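Galactofuranose-binding protein YtfQ (Escherichia coli, PDB 2VK2) binds alpha- and beta-galactofuranose in the periplasm as the solute-binding component of the YtfQRT-YjfF ABC transporter. Local coordinates at residues I110-L115 with T275-Y280. Residues are numbered along the deposited sequence; the frame is centred on the assembly and turned at random.
Sequences ILEGKL and TKSTLY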
ATOM      1  N   ILE A 110      -1.315   3.192  -9.804  1.00  8.03           N
ATOM      2  CA  ILE A 110      -1.956   4.271 -10.541  1.00  8.40           C
ATOM      3  C   ILE A 110      -3.436   3.929 -10.714  1.00  8.26           C
ATOM      4  O   ILE A 110      -4.309   4.762 -10.456  1.00  8.28           O
ATOM      5  CB  ILE A 110      -1.289   4.517 -11.916  1.00  8.45           C
ATOM      6  CG1 ILE A 110       0.186   4.905 -11.736  1.00  9.05           C
ATOM      7  CG2 ILE A 110      -2.035   5.606 -12.670  1.00  8.94           C
ATOM      8  CD1 ILE A 110       0.928   5.169 -13.025  1.00  9.45           C
ATOM      9  N   LEU A 111      -3.714   2.695 -11.125  1.00  8.25           N
ATOM     10  CA  LEU A 111      -5.092   2.214 -11.248  1.00  8.37           C
ATOM     11  C   LEU A 111      -5.867   2.325  -9.937  1.00  8.20           C
ATOM     12  O   LEU A 111      -7.024   2.729  -9.940  1.00  8.03           O
ATOM     13  CB  LEU A 111      -5.127   0.764 -11.743  1.00  8.32           C
ATOM     14  CG  LEU A 111      -6.505   0.092 -11.771  1.00  8.70           C
ATOM     15  CD1 LEU A 111      -7.433   0.793 -12.759  1.00  9.98           C
ATOM     16  CD2 LEU A 111      -6.355  -1.382 -12.110  1.00  9.29           C
ATOM     17  N   GLU A 112      -5.245   1.962  -8.822  1.00  8.00           N
ATOM     18  CA  GLU A 112      -5.911   2.063  -7.521  1.00  8.13           C
ATOM     19  C   GLU A 112      -6.404   3.487  -7.275  1.00  8.04           C
ATOM     20  O   GLU A 112      -7.545   3.690  -6.858  1.00  8.18           O
ATOM     21  CB  GLU A 112      -4.969   1.647  -6.397  1.00  8.09           C
ATOM     22  CG  GLU A 112      -4.634   0.165  -6.358  1.00  8.48           C
ATOM     23  CD  GLU A 112      -3.576  -0.149  -5.328  1.00  8.34           C
ATOM     24  OE1 GLU A 112      -2.688   0.702  -5.125  1.00  8.76           O
ATOM     25  OE2 GLU A 112      -3.629  -1.235  -4.712  1.00  8.47           O
ATOM     26  N   GLY A 113      -5.545   4.471  -7.530  1.00  7.90           N
ATOM     27  CA  GLY A 113      -5.923   5.875  -7.380  1.00  7.99           C
ATOM     28  C   GLY A 113      -7.016   6.289  -8.346  1.00  8.28           C
ATOM     29  O   GLY A 113      -7.934   7.027  -7.983  1.00  7.81           O
ATOM     30  N   LYS A 114      -6.923   5.800  -9.577  1.00  8.36           N
ATOM     31  CA  LYS A 114      -7.929   6.060 -10.604  1.00  9.46           C
ATOM     32  C   LYS A 114      -9.299   5.510 -10.220  1.00  9.00           C
ATOM     33  O   LYS A 114     -10.316   6.153 -10.462  1.00  9.00           O
ATOM     34  CB  LYS A 114      -7.485   5.443 -11.929  1.00  9.60           C
ATOM     35  CG  LYS A 114      -8.428   5.659 -13.092  1.00 11.57           C
ATOM     36  CD  LYS A 114      -7.888   4.979 -14.334  1.00 12.19           C
ATOM     37  CE  LYS A 114      -8.732   5.271 -15.555  1.00 14.75           C
ATOM     38  NZ  LYS A 114     -10.115   4.752 -15.412  1.00 15.85           N
ATOM     39  N   LEU A 115      -9.325   4.314  -9.640  1.00  8.63           N
ATOM     40  CA  LEU A 115     -10.592   3.709  -9.229  1.00  8.57           C
ATOM     41  C   LEU A 115     -11.322   4.580  -8.207  1.00  8.44           C
ATOM     42  O   LEU A 115     -12.538   4.761  -8.297  1.00  8.52           O
ATOM     43  CB  LEU A 115     -10.366   2.304  -8.668  1.00  8.72           C
ATOM     44  CG  LEU A 115      -9.978   1.236  -9.695  1.00  9.07           C
ATOM     45  CD1 LEU A 115      -9.567  -0.048  -8.993  1.00  9.61           C
ATOM     46  CD2 LEU A 115     -11.116   0.976 -10.679  1.00 10.04           C
ATOM     47  N   THR A 275      -0.938  -7.746  -9.402  1.00 11.03           N
ATOM     48  CA  THR A 275      -2.072  -8.301  -8.664  1.00 11.38           C
ATOM     49  C   THR A 275      -3.335  -7.532  -9.056  1.00 12.04           C
ATOM     50  O   THR A 275      -3.252  -6.453  -9.646  1.00 12.00           O
ATOM     51  CB  THR A 275      -1.849  -8.211  -7.148  1.00 11.31           C
ATOM     52  OG1 THR A 275      -1.710  -6.840  -6.759  1.00 11.47           O
ATOM     53  CG2 THR A 275      -0.586  -8.972  -6.747  1.00 11.31           C
ATOM     54  N   LYS A 276      -4.499  -8.091  -8.728  1.00 12.92           N
ATOM     55  CA  LYS A 276      -5.789  -7.537  -9.149  1.00 13.40           C
ATOM     56  C   LYS A 276      -6.316  -6.479  -8.177  1.00 12.78           C
ATOM     57  O   LYS A 276      -6.274  -6.672  -6.963  1.00 12.71           O
ATOM     58  CB  LYS A 276      -6.822  -8.665  -9.286  1.00 13.68           C
ATOM     59  CG  LYS A 276      -8.205  -8.201  -9.742  1.00 14.24           C
ATOM     60  CD  LYS A 276      -9.159  -9.368  -9.988  1.00 15.52           C
ATOM     61  CE  LYS A 276      -8.806 -10.157 -11.244  1.00 17.76           C
ATOM     62  NZ  LYS A 276      -8.762  -9.309 -12.468  1.00 19.03           N
ATOM     63  N   SER A 277      -6.829  -5.379  -8.730  1.00 12.37           N
ATOM     64  CA  SER A 277      -7.447  -4.304  -7.946  1.00 12.19           C
ATOM     65  C   SER A 277      -8.950  -4.251  -8.193  1.00 12.29           C
ATOM     66  O   SER A 277      -9.391  -4.274  -9.340  1.00 12.65           O
ATOM     67  CB  SER A 277      -6.844  -2.952  -8.327  1.00 11.95           C
ATOM     68  OG  SER A 277      -5.449  -2.927  -8.093  1.00 11.08           O
ATOM     69  N   THR A 278      -9.728  -4.159  -7.114  1.00 12.15           N
ATOM     70  CA  THR A 278     -11.186  -4.098  -7.201  1.00 12.24           C
ATOM     71  C   THR A 278     -11.735  -3.056  -6.234  1.00 11.63           C
ATOM     72  O   THR A 278     -11.368  -3.044  -5.061  1.00 11.30           O
ATOM     73  CB  THR A 278     -11.822  -5.459  -6.860  1.00 12.62           C
ATOM     74  OG1 THR A 278     -11.207  -6.488  -7.645  1.00 14.19           O
ATOM     75  CG2 THR A 278     -13.324  -5.438  -7.125  1.00 13.21           C
ATOM     76  N   LEU A 279     -12.612  -2.189  -6.738  1.00 11.12           N
ATOM     77  CA  LEU A 279     -13.308  -1.208  -5.905  1.00 10.96           C
ATOM     78  C   LEU A 279     -14.438  -1.878  -5.131  1.00 10.89           C
ATOM     79  O   LEU A 279     -15.243  -2.613  -5.709  1.00 10.87           O
ATOM     80  CB  LEU A 279     -13.888  -0.091  -6.773  1.00 10.87           C
ATOM     81  CG  LEU A 279     -14.653   1.016  -6.043  1.00 11.25           C
ATOM     82  CD1 LEU A 279     -13.703   1.876  -5.231  1.00 11.85           C
ATOM     83  CD2 LEU A 279     -15.425   1.857  -7.039  1.00 11.46           C
ATOM     84  N   TYR A 280     -14.496  -1.610  -3.830  1.00 10.73           N
ATOM     85  CA  TYR A 280     -15.573  -2.099  -2.980  1.00 10.99           C
ATOM     86  C   TYR A 280     -16.268  -0.943  -2.274  1.00 10.76           C
ATOM     87  O   TYR A 280     -15.625  -0.009  -1.791  1.00 10.04           O
ATOM     88  CB  TYR A 280     -15.035  -3.110  -1.970  1.00 11.90           C
ATOM     89  CG  TYR A 280     -14.687  -4.435  -2.606  1.00 12.78           C
ATOM     90  CD1 TYR A 280     -15.683  -5.279  -3.087  1.00 13.59           C
ATOM     91  CD2 TYR A 280     -13.364  -4.842  -2.740  1.00 13.38           C
ATOM     92  CE1 TYR A 280     -15.374  -6.492  -3.680  1.00 14.00           C
ATOM     93  CE2 TYR A 280     -13.045  -6.058  -3.331  1.00 13.91           C
ATOM     94  CZ  TYR A 280     -14.054  -6.877  -3.798  1.00 13.81           C
ATOM     95  OH  TYR A 280     -13.746  -8.083  -4.384  1.00 14.61           O
TER
HETATM   96  O   HOH W   1      -4.991  -3.344  -5.489  1.00  9.49           O
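The first turns of helix 109-124 run beside segment 275-280, with E112 CA 6.6 Å from S277 CA and no direct hydrogen bond between them; the segment passes from strand 272-274 of one lobe's parallel sheet to strand 278-280, edge of the other's, an interlobe crossing as in other periplasmic binding proteins. S277 suits the meeting point because its short CB fits against two leucine methyls, 4.0 Å from L115 CD1 and 4.1 Å from L111 CD2, while OG, one atom further, reaches a water. L111 and L115, four residues apart, face the same way, and leucine's branched, apolar end brings a methyl to that CB. L279 points to the helix as well, its CD2 4.3 Å from L115 O, and continues onto I116 and W119. E112 leaves the helix alongside 275-280 rather than at it; with CG anti to its carbonyl carbon (chi1 -70°), CG comes 3.6 Å from S277 OG, and the extended chain beyond carries the carboxylate to the water, which donates to E112 OE2 at 2.6 Å and accepts from S277 OG at 2.7 Å. E112 OE1 forms a salt bridge with sugar-binding R146. Each oxygen of the buried carboxylate thus has a partner, which probably favours its charged form and helps position R146 as second-shell support.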